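Local coordinates for protein YCGM (Escherichia coli, PDB 1NR9) that is of unknown function but belongs to the fumarylacetoacetate hydrolase family and binds a magnesium ion, at residues Leu14-Ser19 and Leu184-Val189; Phe66-His71 and Leu106-Gly111. All coordinates share one frame; numbering follows the deposited sequence.

Contact 1 (Leu14-Ser19 and Leu184-Val189); sequences LDYPVS and LKAGDV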
loop_
_atom_site.group_PDB
_atom_site.type_symbol
_atom_site.label_atom_id
_atom_site.label_comp_id
_atom_site.label_asym_id
_atom_site.label_seq_id
_atom_site.Cartn_x
_atom_site.Cartn_y
_atom_site.Cartn_z
ATOM N N LEU A 14 -0.123 -19.838 -10.842
ATOM C CA LEU A 14 0.993 -20.202 -9.983
ATOM C C LEU A 14 0.510 -20.305 -8.538
ATOM O O LEU A 14 -0.470 -19.674 -8.154
ATOM C CB LEU A 14 2.088 -19.150 -10.094
ATOM C CG LEU A 14 2.623 -18.978 -11.517
ATOM C CD1 LEU A 14 3.742 -17.930 -11.513
ATOM C CD2 LEU A 14 3.131 -20.321 -12.039
ATOM N N ASP A 15 1.204 -21.097 -7.733
ATOM C CA ASP A 15 0.804 -21.281 -6.346
ATOM C C ASP A 15 1.351 -20.211 -5.409
ATOM O O ASP A 15 2.046 -20.508 -4.446
ATOM C CB ASP A 15 1.248 -22.656 -5.870
ATOM C CG ASP A 15 0.130 -23.422 -5.227
ATOM O OD1 ASP A 15 -0.382 -22.954 -4.189
ATOM O OD2 ASP A 15 -0.240 -24.483 -5.771
ATOM N N TYR A 16 1.024 -18.960 -5.705
ATOM C CA TYR A 16 1.463 -17.835 -4.893
ATOM C C TYR A 16 0.313 -16.855 -4.735
ATOM O O TYR A 16 -0.375 -16.529 -5.700
ATOM C CB TYR A 16 2.641 -17.109 -5.553
ATOM C CG TYR A 16 3.926 -17.901 -5.620
ATOM C CD1 TYR A 16 4.351 -18.492 -6.811
ATOM C CD2 TYR A 16 4.719 -18.051 -4.497
ATOM C CE1 TYR A 16 5.546 -19.215 -6.874
ATOM C CE2 TYR A 16 5.908 -18.764 -4.544
ATOM C CZ TYR A 16 6.318 -19.345 -5.730
ATOM O OH TYR A 16 7.501 -20.053 -5.750
ATOM N N PRO A 17 0.080 -16.384 -3.511
ATOM C CA PRO A 17 -0.997 -15.430 -3.254
ATOM C C PRO A 17 -0.701 -14.101 -3.918
ATOM O O PRO A 17 0.405 -13.860 -4.421
ATOM C CB PRO A 17 -0.978 -15.293 -1.741
ATOM C CG PRO A 17 -0.524 -16.622 -1.304
ATOM C CD PRO A 17 0.623 -16.895 -2.246
ATOM N N VAL A 18 -1.711 -13.245 -3.916
ATOM C CA VAL A 18 -1.575 -11.911 -4.455
ATOM C C VAL A 18 -1.569 -11.082 -3.195
ATOM O O VAL A 18 -2.168 -11.489 -2.202
ATOM C CB VAL A 18 -2.784 -11.515 -5.317
ATOM C CG1 VAL A 18 -2.693 -10.047 -5.688
ATOM C CG2 VAL A 18 -2.824 -12.357 -6.578
ATOM N N SER A 19 -0.886 -9.946 -3.203
ATOM C CA SER A 19 -0.864 -9.121 -2.010
ATOM C C SER A 19 -0.452 -7.699 -2.324
ATOM O O SER A 19 -1.296 -6.847 -2.578
ATOM C CB SER A 19 0.082 -9.717 -0.969
ATOM O OG SER A 19 -0.137 -9.119 0.300
ATOM N N LEU A 184 8.801 -8.799 2.516
ATOM C CA LEU A 184 8.175 -9.271 1.284
ATOM C C LEU A 184 7.788 -10.731 1.453
ATOM O O LEU A 184 8.649 -11.592 1.659
ATOM C CB LEU A 184 9.143 -9.165 0.109
ATOM C CG LEU A 184 10.003 -7.908 0.007
ATOM C CD1 LEU A 184 10.936 -8.049 -1.183
ATOM C CD2 LEU A 184 9.132 -6.659 -0.135
ATOM N N LYS A 185 6.499 -11.024 1.377
ATOM C CA LYS A 185 6.067 -12.405 1.518
ATOM C C LYS A 185 6.007 -12.999 0.129
ATOM O O LYS A 185 6.042 -12.265 -0.863
ATOM C CB LYS A 185 4.689 -12.475 2.175
ATOM C CG LYS A 185 4.666 -12.124 3.657
ATOM C CD LYS A 185 3.232 -12.155 4.161
ATOM C CE LYS A 185 3.106 -11.893 5.656
ATOM N NZ LYS A 185 1.675 -11.658 6.025
ATOM N N ALA A 186 5.932 -14.325 0.049
ATOM C CA ALA A 186 5.845 -14.983 -1.249
ATOM C C ALA A 186 4.525 -14.553 -1.882
ATOM O O ALA A 186 3.519 -14.394 -1.192
ATOM C CB ALA A 186 5.884 -16.493 -1.078
ATOM N N GLY A 187 4.533 -14.357 -3.193
ATOM C CA GLY A 187 3.326 -13.933 -3.869
ATOM C C GLY A 187 3.396 -12.450 -4.179
ATOM O O GLY A 187 2.688 -11.974 -5.059
ATOM N N ASP A 188 4.244 -11.718 -3.459
ATOM C CA ASP A 188 4.399 -10.282 -3.688
ATOM C C ASP A 188 5.184 -10.048 -4.963
ATOM O O ASP A 188 5.955 -10.897 -5.392
ATOM C CB ASP A 188 5.156 -9.596 -2.540
ATOM C CG ASP A 188 4.287 -9.329 -1.329
ATOM O OD1 ASP A 188 3.052 -9.177 -1.487
ATOM O OD2 ASP A 188 4.846 -9.250 -0.215
ATOM N N VAL A 189 5.006 -8.873 -5.550
ATOM C CA VAL A 189 5.700 -8.524 -6.769
ATOM C C VAL A 189 6.546 -7.288 -6.517
ATOM O O VAL A 189 6.213 -6.465 -5.668
ATOM C CB VAL A 189 4.688 -8.245 -7.899
ATOM C CG1 VAL A 189 5.400 -7.695 -9.137
ATOM C CG2 VAL A 189 3.937 -9.541 -8.238
HETATM O O HOH W 1 1.328 -9.632 -4.836
#

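Contact 2 (Phe66-His71 and Leu106-Gly111); sequences FGSVHH and LRDVQG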
loop_
_atom_site.group_PDB
_atom_site.type_symbol
_atom_site.label_atom_id
_atom_site.label_comp_id
_atom_site.label_asym_id
_atom_site.label_seq_id
_atom_site.Cartn_x
_atom_site.Cartn_y
_atom_site.Cartn_z
ATOM N N PHE A 66 -9.045 12.457 -13.560
ATOM C CA PHE A 66 -7.957 12.773 -12.641
ATOM C C PHE A 66 -6.708 13.308 -13.323
ATOM O O PHE A 66 -5.663 13.444 -12.689
ATOM C CB PHE A 66 -7.592 11.531 -11.834
ATOM C CG PHE A 66 -8.642 11.117 -10.846
ATOM C CD1 PHE A 66 -8.891 9.769 -10.604
ATOM C CD2 PHE A 66 -9.343 12.070 -10.115
ATOM C CE1 PHE A 66 -9.817 9.375 -9.645
ATOM C CE2 PHE A 66 -10.269 11.690 -9.153
ATOM C CZ PHE A 66 -10.507 10.339 -8.916
ATOM N N GLY A 67 -6.807 13.613 -14.611
ATOM C CA GLY A 67 -5.652 14.134 -15.317
ATOM C C GLY A 67 -4.988 13.049 -16.127
ATOM O O GLY A 67 -5.458 11.911 -16.137
ATOM N N SER A 68 -3.887 13.382 -16.793
ATOM C CA SER A 68 -3.192 12.406 -17.632
ATOM C C SER A 68 -2.718 11.177 -16.862
ATOM O O SER A 68 -2.442 11.234 -15.663
ATOM C CB SER A 68 -1.990 13.047 -18.331
ATOM O OG SER A 68 -0.953 13.295 -17.401
ATOM N N VAL A 69 -2.609 10.072 -17.588
ATOM C CA VAL A 69 -2.185 8.797 -17.035
ATOM C C VAL A 69 -0.948 8.368 -17.808
ATOM O O VAL A 69 -1.022 8.184 -19.020
ATOM C CB VAL A 69 -3.312 7.739 -17.220
ATOM C CG1 VAL A 69 -2.904 6.401 -16.628
ATOM C CG2 VAL A 69 -4.589 8.244 -16.561
ATOM N N HIS A 70 0.184 8.212 -17.121
ATOM C CA HIS A 70 1.414 7.801 -17.793
ATOM C C HIS A 70 1.735 6.320 -17.698
ATOM O O HIS A 70 1.250 5.620 -16.808
ATOM C CB HIS A 70 2.602 8.598 -17.278
ATOM C CG HIS A 70 2.638 10.005 -17.781
ATOM N ND1 HIS A 70 3.761 10.801 -17.686
ATOM C CD2 HIS A 70 1.679 10.770 -18.354
ATOM C CE1 HIS A 70 3.492 11.996 -18.178
ATOM N NE2 HIS A 70 2.235 12.004 -18.590
ATOM N N HIS A 71 2.549 5.847 -18.637
ATOM C CA HIS A 71 2.949 4.449 -18.667
ATOM C C HIS A 71 4.429 4.346 -18.311
ATOM O O HIS A 71 5.228 5.213 -18.669
ATOM C CB HIS A 71 2.719 3.847 -20.059
ATOM C CG HIS A 71 3.411 4.593 -21.157
ATOM N ND1 HIS A 71 2.755 5.484 -21.982
ATOM C CD2 HIS A 71 4.714 4.630 -21.528
ATOM C CE1 HIS A 71 3.623 6.038 -22.809
ATOM N NE2 HIS A 71 4.820 5.538 -22.554
ATOM N N LEU A 106 -0.674 8.600 -12.177
ATOM C CA LEU A 106 -1.414 9.834 -12.442
ATOM C C LEU A 106 -0.466 11.032 -12.218
ATOM O O LEU A 106 -0.446 11.613 -11.121
ATOM C CB LEU A 106 -2.613 9.937 -11.492
ATOM C CG LEU A 106 -3.766 8.949 -11.715
ATOM C CD1 LEU A 106 -4.828 9.138 -10.639
ATOM C CD2 LEU A 106 -4.379 9.179 -13.099
ATOM N N ARG A 107 0.296 11.399 -13.257
ATOM C CA ARG A 107 1.279 12.484 -13.168
ATOM C C ARG A 107 0.772 13.797 -12.613
ATOM O O ARG A 107 1.374 14.357 -11.703
ATOM C CB ARG A 107 1.937 12.753 -14.522
ATOM C CG ARG A 107 2.588 11.545 -15.158
ATOM C CD ARG A 107 3.586 10.810 -14.265
ATOM N NE ARG A 107 4.820 11.545 -14.007
ATOM C CZ ARG A 107 5.866 11.027 -13.367
ATOM N NH1 ARG A 107 5.823 9.774 -12.926
ATOM N NH2 ARG A 107 6.952 11.762 -13.153
ATOM N N ASP A 108 -0.318 14.308 -13.163
ATOM C CA ASP A 108 -0.868 15.568 -12.673
ATOM C C ASP A 108 -1.024 15.513 -11.146
ATOM O O ASP A 108 -0.515 16.372 -10.419
ATOM C CB ASP A 108 -2.217 15.835 -13.344
ATOM C CG ASP A 108 -2.075 16.166 -14.822
ATOM O OD1 ASP A 108 -1.088 15.706 -15.430
ATOM O OD2 ASP A 108 -2.950 16.875 -15.376
ATOM N N VAL A 109 -1.713 14.479 -10.675
ATOM C CA VAL A 109 -1.948 14.273 -9.253
ATOM C C VAL A 109 -0.664 14.143 -8.447
ATOM O O VAL A 109 -0.568 14.659 -7.329
ATOM C CB VAL A 109 -2.761 13.005 -9.013
ATOM C CG1 VAL A 109 -2.885 12.756 -7.518
ATOM C CG2 VAL A 109 -4.128 13.121 -9.685
ATOM N N GLN A 110 0.311 13.437 -9.011
ATOM C CA GLN A 110 1.586 13.236 -8.338
ATOM C C GLN A 110 2.297 14.563 -8.125
ATOM O O GLN A 110 2.845 14.817 -7.049
ATOM C CB GLN A 110 2.485 12.324 -9.157
ATOM C CG GLN A 110 3.379 11.460 -8.303
ATOM C CD GLN A 110 4.637 11.058 -9.015
ATOM O OE1 GLN A 110 4.615 10.737 -10.201
ATOM N NE2 GLN A 110 5.754 11.060 -8.292
ATOM N N GLY A 111 2.301 15.397 -9.165
ATOM C CA GLY A 111 2.940 16.698 -9.069
ATOM C C GLY A 111 2.362 17.455 -7.886
ATOM O O GLY A 111 3.093 18.033 -7.087
#

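Contact 1 (Leu14-Ser19 and Leu184-Val189)
With CG anti to the carbonyl carbon (chi1 -67°), Tyr16 carries its ring alongside the methyl of Ala186; Asp188, with the same choice at its first torsion (chi1 -79°), turns OD1 to Ser19 CB and OG and OD2 to Lys185 N. The Ala186 methyl lies at the ring edge, near its plane, with CB 3.9 Å from Tyr16 CD2. Beside it, Tyr16 CB rests 3.7 Å from Gly187 CA. Lys185 to Asp188 form a type II beta turn with Gly187, whose phi is positive, in third position; having no side chain, it can sit against the carbonyl of Pro17. Asp188 OD2 receives Lys185 N at 2.9 Å, from above the carboxylate plane, and forms a salt bridge with Lys20 NZ. The loops lead into the parallel-paired strands 21-24 and 189-191 of the mixed sheet, Lys20 and Val189 bonding through their backbones. No direct hydrogen bond runs between 14-19 and 184-189; one water accepts from Ser19 N at 2.8 Å and donates to Gly187 O at 2.7 Å, which His6 NE2 also grips. The polar link between the segments thus runs through solvent, while the direct salt bridge from Lys20, one residue later, would probably help keep the Asp188 carboxylate negative.

Contact 2 (Phe66-His71 and Leu106-Gly111)
Phe66 meets Leu106 through its CB, which lies 3.8 Å from Leu106 CD1, the two side chains crossing obliquely; its ring reaches on to stack with Phe181 of the second subunit. The carbonyl of Phe66 faces Val109, whose CG2 comes to 3.4 Å from Phe66 O. At Gly67 the backbone passes close to Asp108, and Gly67 CA lies 3.8 Å from Asp108 OD2. Ser68 supplies the one direct hydrogen bond: its OG, turned between the backbone N and the carbonyl carbon (chi1 72°), donates to Asp108 OD1 at 3.1 Å, arriving 49° out of the carboxylate plane. Asp108 belongs to the first turn of helix 107-116, for which Leu106 is the N-cap residue, so the start of strand 69-79 and the approach to it run across the N-terminal end of a helix. This helix follows the strand 95-102 that pairs antiparallel with 69-79, and the intervening loop carries the magnesium ligand Asp103. Val69 points its CB away from 106-111, yet its side chain and that of Leu106 lie side by side, pointing the same way, with Val69 CG2 3.6 Å from Leu106 CD2. His70 turns toward Arg107, whose aliphatic chain passes over one face of the imidazole. Arg107 is poorly ordered, which makes both the spacing and the nearly parallel guanidinium of the model doubtful; it forms a weak, long ion pair with the magnesium ligand Glu72.

Overall arrangement
Followed from the N terminus, the chain first passes through 14-19, which leads into strand 21-24, and contact 1 is completed only when 184-189 returns 165 residues later to enter strand 189-191, the parallel partner of 21-24. Contact 2 closes a much shorter loop within that span: 66-71 opens strand 69-79, and after a helix and strand 95-102 the chain comes back as 106-111. The two loops therefore nest without crossing. Strand 69-79 links the two regions: it begins in contact 2 and pairs antiparallel with 189-191, the strand entered from contact 1. The centres of contacts 1 and 2 are about 28 Å apart, on opposite sides of the chain's centre. The Arg107 side chain of contact 2 comes about 6 Å from the magnesium ion.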